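Local coordinates for G protein alpha subunit (Entamoeba histolytica, PDB 4FID) that probably acts as a GTP-binding, GTP-hydrolysing switch that relays signals from membrane receptors as the alpha subunit of a heterotrimeric G protein, at residues Tyr197-Tyr202 against Thr207-Glu212; Pro255-Gly260 against Ala267-Gln272; Thr106-Ala111 against Leu245-Leu250. One frame throughout, in Å; residues are numbered along the deposited sequence.

Contact 1. Residues Tyr197-Tyr202 against Thr207-Glu212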
loop_
_atom_site.group_PDB
_atom_site.type_symbol
_atom_site.label_atom_id
_atom_site.label_comp_id
_atom_site.label_asym_id
_atom_site.label_seq_id
_atom_site.Cartn_x
_atom_site.Cartn_y
_atom_site.Cartn_z
ATOM N N TYR A 197 -2.528 -8.256 -9.486
ATOM C CA TYR A 197 -2.932 -9.496 -10.164
ATOM C C TYR A 197 -2.258 -9.727 -11.528
ATOM O O TYR A 197 -2.188 -10.851 -11.993
ATOM C CB TYR A 197 -4.454 -9.580 -10.323
ATOM C CG TYR A 197 -5.017 -8.520 -11.228
ATOM C CD1 TYR A 197 -5.104 -8.722 -12.600
ATOM C CD2 TYR A 197 -5.451 -7.302 -10.712
ATOM C CE1 TYR A 197 -5.613 -7.744 -13.436
ATOM C CE2 TYR A 197 -5.964 -6.320 -11.536
ATOM C CZ TYR A 197 -6.045 -6.553 -12.892
ATOM O OH TYR A 197 -6.560 -5.578 -13.696
ATOM N N ASP A 198 -1.751 -8.676 -12.164
ATOM C CA ASP A 198 -1.154 -8.825 -13.490
ATOM C C ASP A 198 0.355 -8.630 -13.538
ATOM O O ASP A 198 0.904 -8.483 -14.621
ATOM C CB ASP A 198 -1.769 -7.822 -14.463
ATOM C CG ASP A 198 -1.322 -6.407 -14.183
ATOM O OD1 ASP A 198 -1.223 -5.611 -15.140
ATOM O OD2 ASP A 198 -1.059 -6.099 -13.000
HETATM N N MSE A 199 1.029 -8.622 -12.392
HETATM C CA MSE A 199 2.453 -8.321 -12.380
HETATM C C MSE A 199 3.368 -9.543 -12.242
HETATM O O MSE A 199 3.157 -10.394 -11.382
HETATM C CB MSE A 199 2.746 -7.302 -11.290
HETATM C CG MSE A 199 1.904 -6.040 -11.432
HETATM SE SE MSE A 199 2.253 -4.666 -10.086
HETATM C CE MSE A 199 4.180 -4.484 -10.338
ATOM N N LYS A 200 4.389 -9.614 -13.097
ATOM C CA LYS A 200 5.303 -10.760 -13.127
ATOM C C LYS A 200 6.528 -10.527 -12.253
ATOM O O LYS A 200 6.603 -9.520 -11.549
ATOM C CB LYS A 200 5.702 -11.116 -14.560
ATOM C CG LYS A 200 4.523 -11.569 -15.427
ATOM C CD LYS A 200 3.837 -12.842 -14.890
ATOM C CE LYS A 200 2.416 -13.007 -15.479
ATOM N NZ LYS A 200 1.790 -14.369 -15.344
ATOM N N LEU A 201 7.477 -11.458 -12.288
ATOM C CA LEU A 201 8.593 -11.427 -11.343
ATOM C C LEU A 201 9.885 -12.066 -11.844
ATOM O O LEU A 201 10.727 -11.390 -12.436
ATOM C CB LEU A 201 8.190 -12.089 -10.022
ATOM C CG LEU A 201 7.805 -11.173 -8.863
ATOM C CD1 LEU A 201 7.778 -11.972 -7.569
ATOM C CD2 LEU A 201 8.782 -10.010 -8.768
ATOM N N TYR A 202 10.034 -13.366 -11.583
ATOM C CA TYR A 202 11.286 -14.095 -11.841
ATOM C C TYR A 202 12.522 -13.249 -11.539
ATOM O O TYR A 202 12.649 -12.698 -10.446
ATOM C CB TYR A 202 11.337 -14.639 -13.275
ATOM C CG TYR A 202 10.545 -13.812 -14.260
ATOM C CD1 TYR A 202 11.059 -12.627 -14.774
ATOM C CD2 TYR A 202 9.278 -14.212 -14.671
ATOM C CE1 TYR A 202 10.333 -11.861 -15.665
ATOM C CE2 TYR A 202 8.547 -13.456 -15.567
ATOM C CZ TYR A 202 9.079 -12.281 -16.060
ATOM O OH TYR A 202 8.355 -11.524 -16.949
ATOM N N THR A 207 6.743 -16.916 -10.222
ATOM C CA THR A 207 6.626 -16.326 -11.548
ATOM C C THR A 207 5.947 -14.961 -11.481
ATOM O O THR A 207 6.303 -14.046 -12.220
ATOM C CB THR A 207 5.848 -17.266 -12.543
ATOM O OG1 THR A 207 4.606 -17.697 -11.963
ATOM C CG2 THR A 207 6.693 -18.495 -12.911
ATOM N N SER A 208 4.971 -14.832 -10.588
ATOM C CA SER A 208 4.169 -13.627 -10.503
ATOM C C SER A 208 4.103 -13.114 -9.071
ATOM O O SER A 208 4.424 -13.848 -8.133
ATOM C CB SER A 208 2.759 -13.884 -11.047
ATOM O OG SER A 208 1.919 -14.452 -10.067
ATOM N N ARG A 209 3.717 -11.849 -8.916
ATOM C CA ARG A 209 3.494 -11.263 -7.604
ATOM C C ARG A 209 2.375 -11.974 -6.856
ATOM O O ARG A 209 2.437 -12.154 -5.640
ATOM C CB ARG A 209 3.178 -9.767 -7.728
ATOM C CG ARG A 209 4.356 -8.942 -8.167
ATOM C CD ARG A 209 4.159 -7.470 -7.895
ATOM N NE ARG A 209 5.424 -6.750 -8.058
ATOM C CZ ARG A 209 6.333 -6.633 -7.093
ATOM N NH1 ARG A 209 6.107 -7.173 -5.898
ATOM N NH2 ARG A 209 7.466 -5.976 -7.315
ATOM N N LEU A 210 1.359 -12.391 -7.598
ATOM C CA LEU A 210 0.157 -12.970 -7.010
ATOM C C LEU A 210 0.461 -14.302 -6.320
ATOM O O LEU A 210 0.090 -14.511 -5.161
ATOM C CB LEU A 210 -0.928 -13.112 -8.078
ATOM C CG LEU A 210 -2.273 -13.718 -7.684
ATOM C CD1 LEU A 210 -2.962 -12.942 -6.557
ATOM C CD2 LEU A 210 -3.170 -13.833 -8.896
ATOM N N THR A 211 1.153 -15.186 -7.028
ATOM C CA THR A 211 1.548 -16.479 -6.478
ATOM C C THR A 211 2.568 -16.359 -5.336
ATOM O O THR A 211 2.562 -17.148 -4.385
ATOM C CB THR A 211 2.094 -17.428 -7.585
ATOM O OG1 THR A 211 3.200 -16.810 -8.263
ATOM C CG2 THR A 211 1.003 -17.754 -8.585
ATOM N N GLU A 212 3.451 -15.377 -5.430
ATOM C CA GLU A 212 4.324 -15.077 -4.309
ATOM C C GLU A 212 3.533 -14.621 -3.050
ATOM O O GLU A 212 3.826 -15.080 -1.954
ATOM C CB GLU A 212 5.378 -14.051 -4.702
ATOM C CG GLU A 212 6.433 -13.841 -3.637
ATOM C CD GLU A 212 7.045 -12.452 -3.685
ATOM O OE1 GLU A 212 7.971 -12.190 -2.884
ATOM O OE2 GLU A 212 6.599 -11.623 -4.517
#

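Contact 2. Residues Pro255-Gly260 against Ala267-Gln272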
loop_
_atom_site.group_PDB
_atom_site.type_symbol
_atom_site.label_atom_id
_atom_site.label_comp_id
_atom_site.label_asym_id
_atom_site.label_seq_id
_atom_site.Cartn_x
_atom_site.Cartn_y
_atom_site.Cartn_z
ATOM N N PRO A 255 -8.333 -16.545 -17.757
ATOM C CA PRO A 255 -9.379 -16.721 -18.781
ATOM C C PRO A 255 -10.593 -17.489 -18.255
ATOM O O PRO A 255 -11.686 -17.342 -18.793
ATOM C CB PRO A 255 -8.663 -17.499 -19.892
ATOM C CG PRO A 255 -7.184 -17.180 -19.690
ATOM C CD PRO A 255 -7.029 -17.091 -18.181
ATOM N N GLU A 256 -10.401 -18.263 -17.189
ATOM C CA GLU A 256 -11.475 -19.023 -16.533
ATOM C C GLU A 256 -12.307 -18.148 -15.601
ATOM O O GLU A 256 -12.792 -18.621 -14.564
ATOM C CB GLU A 256 -10.873 -20.168 -15.704
ATOM C CG GLU A 256 -11.640 -21.483 -15.749
ATOM C CD GLU A 256 -11.635 -22.144 -17.138
ATOM O OE1 GLU A 256 -11.198 -21.500 -18.125
ATOM O OE2 GLU A 256 -12.079 -23.314 -17.236
ATOM N N TYR A 257 -12.448 -16.872 -15.953
ATOM C CA TYR A 257 -13.155 -15.918 -15.111
ATOM C C TYR A 257 -14.206 -15.167 -15.929
ATOM O O TYR A 257 -13.929 -14.673 -17.023
ATOM C CB TYR A 257 -12.173 -14.957 -14.431
ATOM C CG TYR A 257 -12.822 -13.720 -13.832
ATOM C CD1 TYR A 257 -13.513 -13.783 -12.630
ATOM C CD2 TYR A 257 -12.747 -12.485 -14.476
ATOM C CE1 TYR A 257 -14.118 -12.653 -12.085
ATOM C CE2 TYR A 257 -13.342 -11.349 -13.937
ATOM C CZ TYR A 257 -14.026 -11.438 -12.739
ATOM O OH TYR A 257 -14.619 -10.315 -12.193
ATOM N N THR A 258 -15.413 -15.076 -15.383
ATOM C CA THR A 258 -16.541 -14.580 -16.152
ATOM C C THR A 258 -17.270 -13.389 -15.517
ATOM O O THR A 258 -18.427 -13.137 -15.841
ATOM C CB THR A 258 -17.565 -15.706 -16.382
ATOM O OG1 THR A 258 -18.122 -16.089 -15.131
ATOM C CG2 THR A 258 -16.902 -16.921 -17.000
ATOM N N GLY A 259 -16.596 -12.656 -14.631
ATOM C CA GLY A 259 -17.234 -11.595 -13.871
ATOM C C GLY A 259 -17.002 -10.196 -14.411
ATOM O O GLY A 259 -17.619 -9.239 -13.944
ATOM N N GLY A 260 -16.101 -10.067 -15.380
ATOM C CA GLY A 260 -15.902 -8.805 -16.065
ATOM C C GLY A 260 -15.519 -7.615 -15.200
ATOM O O GLY A 260 -14.696 -7.711 -14.282
ATOM N N ALA A 267 -12.735 -9.118 -6.862
ATOM C CA ALA A 267 -11.949 -9.116 -5.646
ATOM C C ALA A 267 -12.183 -10.420 -4.913
ATOM O O ALA A 267 -11.263 -10.959 -4.290
ATOM C CB ALA A 267 -12.297 -7.926 -4.779
ATOM N N GLN A 268 -13.408 -10.930 -5.003
ATOM C CA GLN A 268 -13.773 -12.221 -4.400
ATOM C C GLN A 268 -13.025 -13.390 -5.049
ATOM O O GLN A 268 -12.568 -14.325 -4.380
ATOM C CB GLN A 268 -15.275 -12.444 -4.520
ATOM C CG GLN A 268 -15.740 -13.847 -4.205
ATOM C CD GLN A 268 -17.271 -13.958 -4.207
ATOM O OE1 GLN A 268 -17.930 -13.862 -5.259
ATOM N NE2 GLN A 268 -17.839 -14.160 -3.024
ATOM N N TYR A 269 -12.899 -13.316 -6.364
ATOM C CA TYR A 269 -12.186 -14.321 -7.117
ATOM C C TYR A 269 -10.725 -14.399 -6.650
ATOM O O TYR A 269 -10.195 -15.463 -6.380
ATOM C CB TYR A 269 -12.287 -13.965 -8.591
ATOM C CG TYR A 269 -11.746 -15.014 -9.531
ATOM C CD1 TYR A 269 -10.397 -15.009 -9.892
ATOM C CD2 TYR A 269 -12.582 -15.997 -10.077
ATOM C CE1 TYR A 269 -9.895 -15.942 -10.755
ATOM C CE2 TYR A 269 -12.090 -16.934 -10.950
ATOM C CZ TYR A 269 -10.743 -16.902 -11.286
ATOM O OH TYR A 269 -10.209 -17.825 -12.151
ATOM N N ILE A 270 -10.081 -13.255 -6.535
ATOM C CA ILE A 270 -8.742 -13.213 -5.987
ATOM C C ILE A 270 -8.733 -13.679 -4.525
ATOM O O ILE A 270 -7.889 -14.483 -4.117
ATOM C CB ILE A 270 -8.119 -11.821 -6.170
ATOM C CG1 ILE A 270 -8.010 -11.507 -7.664
ATOM C CG2 ILE A 270 -6.756 -11.754 -5.511
ATOM C CD1 ILE A 270 -7.635 -10.103 -7.959
ATOM N N GLN A 271 -9.688 -13.205 -3.736
ATOM C CA GLN A 271 -9.735 -13.615 -2.346
ATOM C C GLN A 271 -9.827 -15.147 -2.220
ATOM O O GLN A 271 -9.152 -15.763 -1.398
ATOM C CB GLN A 271 -10.901 -12.938 -1.641
ATOM C CG GLN A 271 -11.134 -13.401 -0.218
ATOM C CD GLN A 271 -12.324 -14.327 -0.117
ATOM O OE1 GLN A 271 -13.467 -13.870 -0.011
ATOM N NE2 GLN A 271 -12.073 -15.637 -0.161
ATOM N N GLN A 272 -10.671 -15.761 -3.040
ATOM C CA GLN A 272 -10.851 -17.198 -2.964
ATOM C C GLN A 272 -9.605 -17.959 -3.390
ATOM O O GLN A 272 -9.419 -19.093 -2.964
ATOM C CB GLN A 272 -12.078 -17.638 -3.760
ATOM C CG GLN A 272 -13.368 -17.192 -3.126
ATOM C CD GLN A 272 -14.551 -17.263 -4.069
ATOM O OE1 GLN A 272 -14.383 -17.506 -5.262
ATOM N NE2 GLN A 272 -15.746 -17.078 -3.539
#

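Contact 3. Residues Thr106-Ala111 against Leu245-Leu250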
loop_
_atom_site.group_PDB
_atom_site.type_symbol
_atom_site.label_atom_id
_atom_site.label_comp_id
_atom_site.label_asym_id
_atom_site.label_seq_id
_atom_site.Cartn_x
_atom_site.Cartn_y
_atom_site.Cartn_z
ATOM N N THR A 106 0.377 8.884 -21.638
ATOM C CA THR A 106 1.372 7.955 -21.138
ATOM C C THR A 106 0.988 7.487 -19.738
ATOM O O THR A 106 1.200 6.320 -19.376
ATOM C CB THR A 106 2.754 8.625 -21.091
ATOM O OG1 THR A 106 3.156 8.987 -22.420
ATOM C CG2 THR A 106 3.792 7.700 -20.464
ATOM N N TYR A 107 0.411 8.398 -18.957
ATOM C CA TYR A 107 -0.027 8.064 -17.608
ATOM C C TYR A 107 -1.129 7.009 -17.646
ATOM O O TYR A 107 -1.146 6.105 -16.822
ATOM C CB TYR A 107 -0.493 9.314 -16.854
ATOM C CG TYR A 107 -1.108 9.026 -15.501
ATOM C CD1 TYR A 107 -0.313 8.869 -14.371
ATOM C CD2 TYR A 107 -2.490 8.924 -15.350
ATOM C CE1 TYR A 107 -0.875 8.606 -13.134
ATOM C CE2 TYR A 107 -3.060 8.671 -14.123
ATOM C CZ TYR A 107 -2.252 8.512 -13.016
ATOM O OH TYR A 107 -2.819 8.257 -11.789
ATOM N N GLU A 108 -2.034 7.126 -18.617
ATOM C CA GLU A 108 -3.117 6.157 -18.793
ATOM C C GLU A 108 -2.625 4.766 -19.212
ATOM O O GLU A 108 -3.340 3.781 -19.058
ATOM C CB GLU A 108 -4.154 6.676 -19.790
ATOM C CG GLU A 108 -4.784 7.999 -19.384
ATOM C CD GLU A 108 -5.300 7.993 -17.949
ATOM O OE1 GLU A 108 -5.444 9.086 -17.346
ATOM O OE2 GLU A 108 -5.560 6.892 -17.416
ATOM N N GLU A 109 -1.407 4.677 -19.739
ATOM C CA GLU A 109 -0.837 3.366 -20.057
ATOM C C GLU A 109 0.054 2.871 -18.910
ATOM O O GLU A 109 0.902 2.010 -19.092
ATOM C CB GLU A 109 -0.092 3.389 -21.397
ATOM C CG GLU A 109 -0.983 3.736 -22.592
ATOM C CD GLU A 109 -0.312 3.491 -23.944
ATOM O OE1 GLU A 109 -0.983 3.659 -24.986
ATOM O OE2 GLU A 109 0.883 3.127 -23.972
ATOM N N SER A 110 -0.172 3.430 -17.729
ATOM C CA SER A 110 0.546 3.085 -16.515
ATOM C C SER A 110 0.746 1.577 -16.321
ATOM O O SER A 110 1.685 1.144 -15.638
ATOM C CB SER A 110 -0.234 3.631 -15.332
ATOM O OG SER A 110 0.600 3.793 -14.215
ATOM N N ALA A 111 -0.165 0.781 -16.881
ATOM C CA ALA A 111 0.022 -0.666 -16.952
ATOM C C ALA A 111 0.286 -1.084 -18.399
ATOM O O ALA A 111 -0.650 -1.262 -19.187
ATOM C CB ALA A 111 -1.172 -1.398 -16.405
ATOM N N LEU A 245 -8.948 -2.568 -13.492
ATOM C CA LEU A 245 -9.777 -3.570 -14.132
ATOM C C LEU A 245 -10.320 -3.113 -15.490
ATOM O O LEU A 245 -10.657 -3.947 -16.350
ATOM C CB LEU A 245 -10.923 -3.961 -13.191
ATOM C CG LEU A 245 -11.012 -5.419 -12.740
ATOM C CD1 LEU A 245 -9.631 -6.069 -12.650
ATOM C CD2 LEU A 245 -11.748 -5.511 -11.410
ATOM N N THR A 246 -10.396 -1.798 -15.689
ATOM C CA THR A 246 -10.933 -1.250 -16.936
ATOM C C THR A 246 -9.886 -1.159 -18.050
ATOM O O THR A 246 -10.235 -1.069 -19.217
ATOM C CB THR A 246 -11.563 0.137 -16.716
ATOM O OG1 THR A 246 -10.529 1.103 -16.461
ATOM C CG2 THR A 246 -12.521 0.101 -15.532
ATOM N N LYS A 247 -8.606 -1.177 -17.687
ATOM C CA LYS A 247 -7.521 -1.197 -18.673
ATOM C C LYS A 247 -6.918 -2.611 -18.849
ATOM O O LYS A 247 -6.512 -2.993 -19.943
ATOM C CB LYS A 247 -6.408 -0.211 -18.288
ATOM C CG LYS A 247 -6.867 1.146 -17.747
ATOM C CD LYS A 247 -5.714 1.858 -17.003
ATOM C CE LYS A 247 -6.132 3.169 -16.329
ATOM N NZ LYS A 247 -5.019 3.772 -15.523
ATOM N N VAL A 248 -6.846 -3.377 -17.765
ATOM C CA VAL A 248 -6.373 -4.756 -17.835
ATOM C C VAL A 248 -7.425 -5.721 -17.293
ATOM O O VAL A 248 -7.362 -6.115 -16.139
ATOM C CB VAL A 248 -5.077 -4.960 -17.019
ATOM C CG1 VAL A 248 -4.481 -6.335 -17.310
ATOM C CG2 VAL A 248 -4.076 -3.854 -17.301
ATOM N N PRO A 249 -8.400 -6.108 -18.124
ATOM C CA PRO A 249 -9.469 -6.981 -17.617
ATOM C C PRO A 249 -8.943 -8.278 -16.987
ATOM O O PRO A 249 -7.945 -8.836 -17.459
ATOM C CB PRO A 249 -10.324 -7.267 -18.866
ATOM C CG PRO A 249 -9.519 -6.784 -20.031
ATOM C CD PRO A 249 -8.609 -5.719 -19.526
ATOM N N LEU A 250 -9.621 -8.732 -15.931
ATOM C CA LEU A 250 -9.194 -9.881 -15.143
ATOM C C LEU A 250 -9.098 -11.155 -15.974
ATOM O O LEU A 250 -8.276 -12.024 -15.673
ATOM C CB LEU A 250 -10.127 -10.113 -13.925
ATOM C CG LEU A 250 -9.749 -11.155 -12.844
ATOM C CD1 LEU A 250 -8.273 -11.073 -12.400
ATOM C CD2 LEU A 250 -10.633 -11.043 -11.628
#

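Contact 1. Residues Tyr197-Tyr202 against Thr207-Glu212
Met199 and Arg209 make the dense part of this contact, through backbone and side chains together. Arg209 N donates to Met199 O over 2.9 Å in a nearly straight bond (172° at the hydrogen). Beside it the selenomethionine side chain lies across the aliphatic run of Arg209, its CB 3.7 Å from Arg209 CD. A bend at chi3 (55°) carries its methyl CE toward Arg209 NE, while Leu201 CD2 sits over one face of the guanidinium. That charged end also reaches Glu15 of the nucleotide site in a long, weak ion pair. Just ahead of the helix, Ser208 serves as N-cap, its OG accepting from Thr211 N at 3.2 Å.

The other end is looser and faces solvent. Lys200 meets Ser208 in a single bridge, and a bend at chi2 lays its CD loosely alongside Thr207 O and Ser208 CB; Thr207 is exposed, and the Tyr202 ring, poorly ordered, merely skirts Thr207 O.

In the Ras-like domain, residues 197-202 belong to the loop leaving strand 187-193 and fold back on the start of helix 209-222, where Tyr197 and Leu210 pack on Ile270 of helix 263-275.

Contact 2. Residues Pro255-Gly260 against Ala267-Gln272
Tyr269 projects from helix 263-275 to meet Tyr257 of the preceding loop, and the two rings form an edge-to-face (T-shaped) pair. Their centroids are 5.0 Å apart and their planes meet at 64°, so the pair is tilted from a perfect T. Tyr257 supplies the edge: its CD1 stands over one face of the Tyr269 ring, displaced toward the rim and 3.5 Å from Tyr269 CD2. The contact continues down the same side chain, because Tyr257 CB also lies over that ring, 4.2 Å from its centroid, as a CH-pi donor. Both tyrosines hold CG anti to the backbone N (chi1 165° in Tyr257), and the two side chains run past each other in opposite directions. As a result the Tyr257 ring ends beside the root of Tyr269, whereas the Tyr269 hydroxyl comes up against the loop backbone.

This is a worked case of a connecting loop packing on the helix it leads into. In the Ras-like domain of a G-alpha subunit, the chain leaving helix 238-247 turns through residues 255-260 before entering helix 263-275, and the aromatic pair closes that turn. Phe254, one step earlier in the same loop, adds a second edge-to-face partner for Tyr269.

Glu256 contributes mainly through its main chain, its O lying 3.6 Å from Tyr269 OH, while its poorly ordered carboxylate turns from the helix. On the loop side the Tyr257 ring is covered on one face by its own chain: Gly259 N lies over the centre of that face, and Tyr257 OH gives a weak hydrogen bond of 3.3 Å to Gly260 O, which sits in the plane of the ring at its edge.

Contact 3. Residues Thr106-Ala111 against Leu245-Leu250
Lys247 stretches across to Glu108, and the pair forms a long salt bridge, with Lys247 NZ 3.7 Å from Glu108 OE2. The lysine also runs by the main-chain oxygen of the same glutamate, its CD lying 3.7 Å from Glu108 O. Beyond CG its chain is fully extended, which carries the ammonium group toward Glu108. Glu108 instead bends at chi2 (-50°), and its side chain crosses that of Lys247 obliquely. A smaller apolar touch completes the first shell: Ala111 CB meets the Val248 branch CG2 at 3.9 Å.

One step further out, each side is set by its own domain. Glu108 belongs to the end region of helix 101-108 of the all-helical domain, and its other carboxylate oxygen, OE1, lies in the ring plane at the edge of Tyr107. Tyr107 and Thr106 in turn pack on helix 42-62, and Tyr107 meets Trp98 edge-to-face. On the other side, Lys247 lies in the weakly bonded last part of helix 238-247 of the Ras-like domain, and Val248 follows directly; its carbonyl oxygen accepts a hydrogen bond from Tyr197 OH. The contact therefore spans the two domains of a G-alpha subunit, between which the nucleotide is held, with the Lys247 side chain about 12 Å from the bound GDP.

Chemically, this is a light, surface-lying bridge. A long ion pair between exposed side chains, backed by a single methyl-to-methyl touch, is probably screened by solvent, and would add only modestly to holding the domains together. Such chemistry is consistent with a domain interface that can open, as G-alpha subunits do when nucleotide is exchanged.

The three contacts lie 16 to 18 Å apart, centre to centre. Contacts 1 and 2 belong to the Ras-like domain, while contact 3 joins it to the all-helical domain. Along the chain, contact 3 spans 106 to 250 and encloses contact 1; contact 2 opens after both. Helices 238-247 and 263-275, used by contacts 3 and 2, are consecutive, and Leu250 CB touches Tyr257 CE2 at 3.4 Å. Tyr197 of contact 1 touches both others, its CB packing on Ile270 and its hydroxyl reaching Val248 O. Together they make a patch of touching loops and helix ends along one side of the Ras-like domain, with contact 3 carrying it on to the all-helical domain.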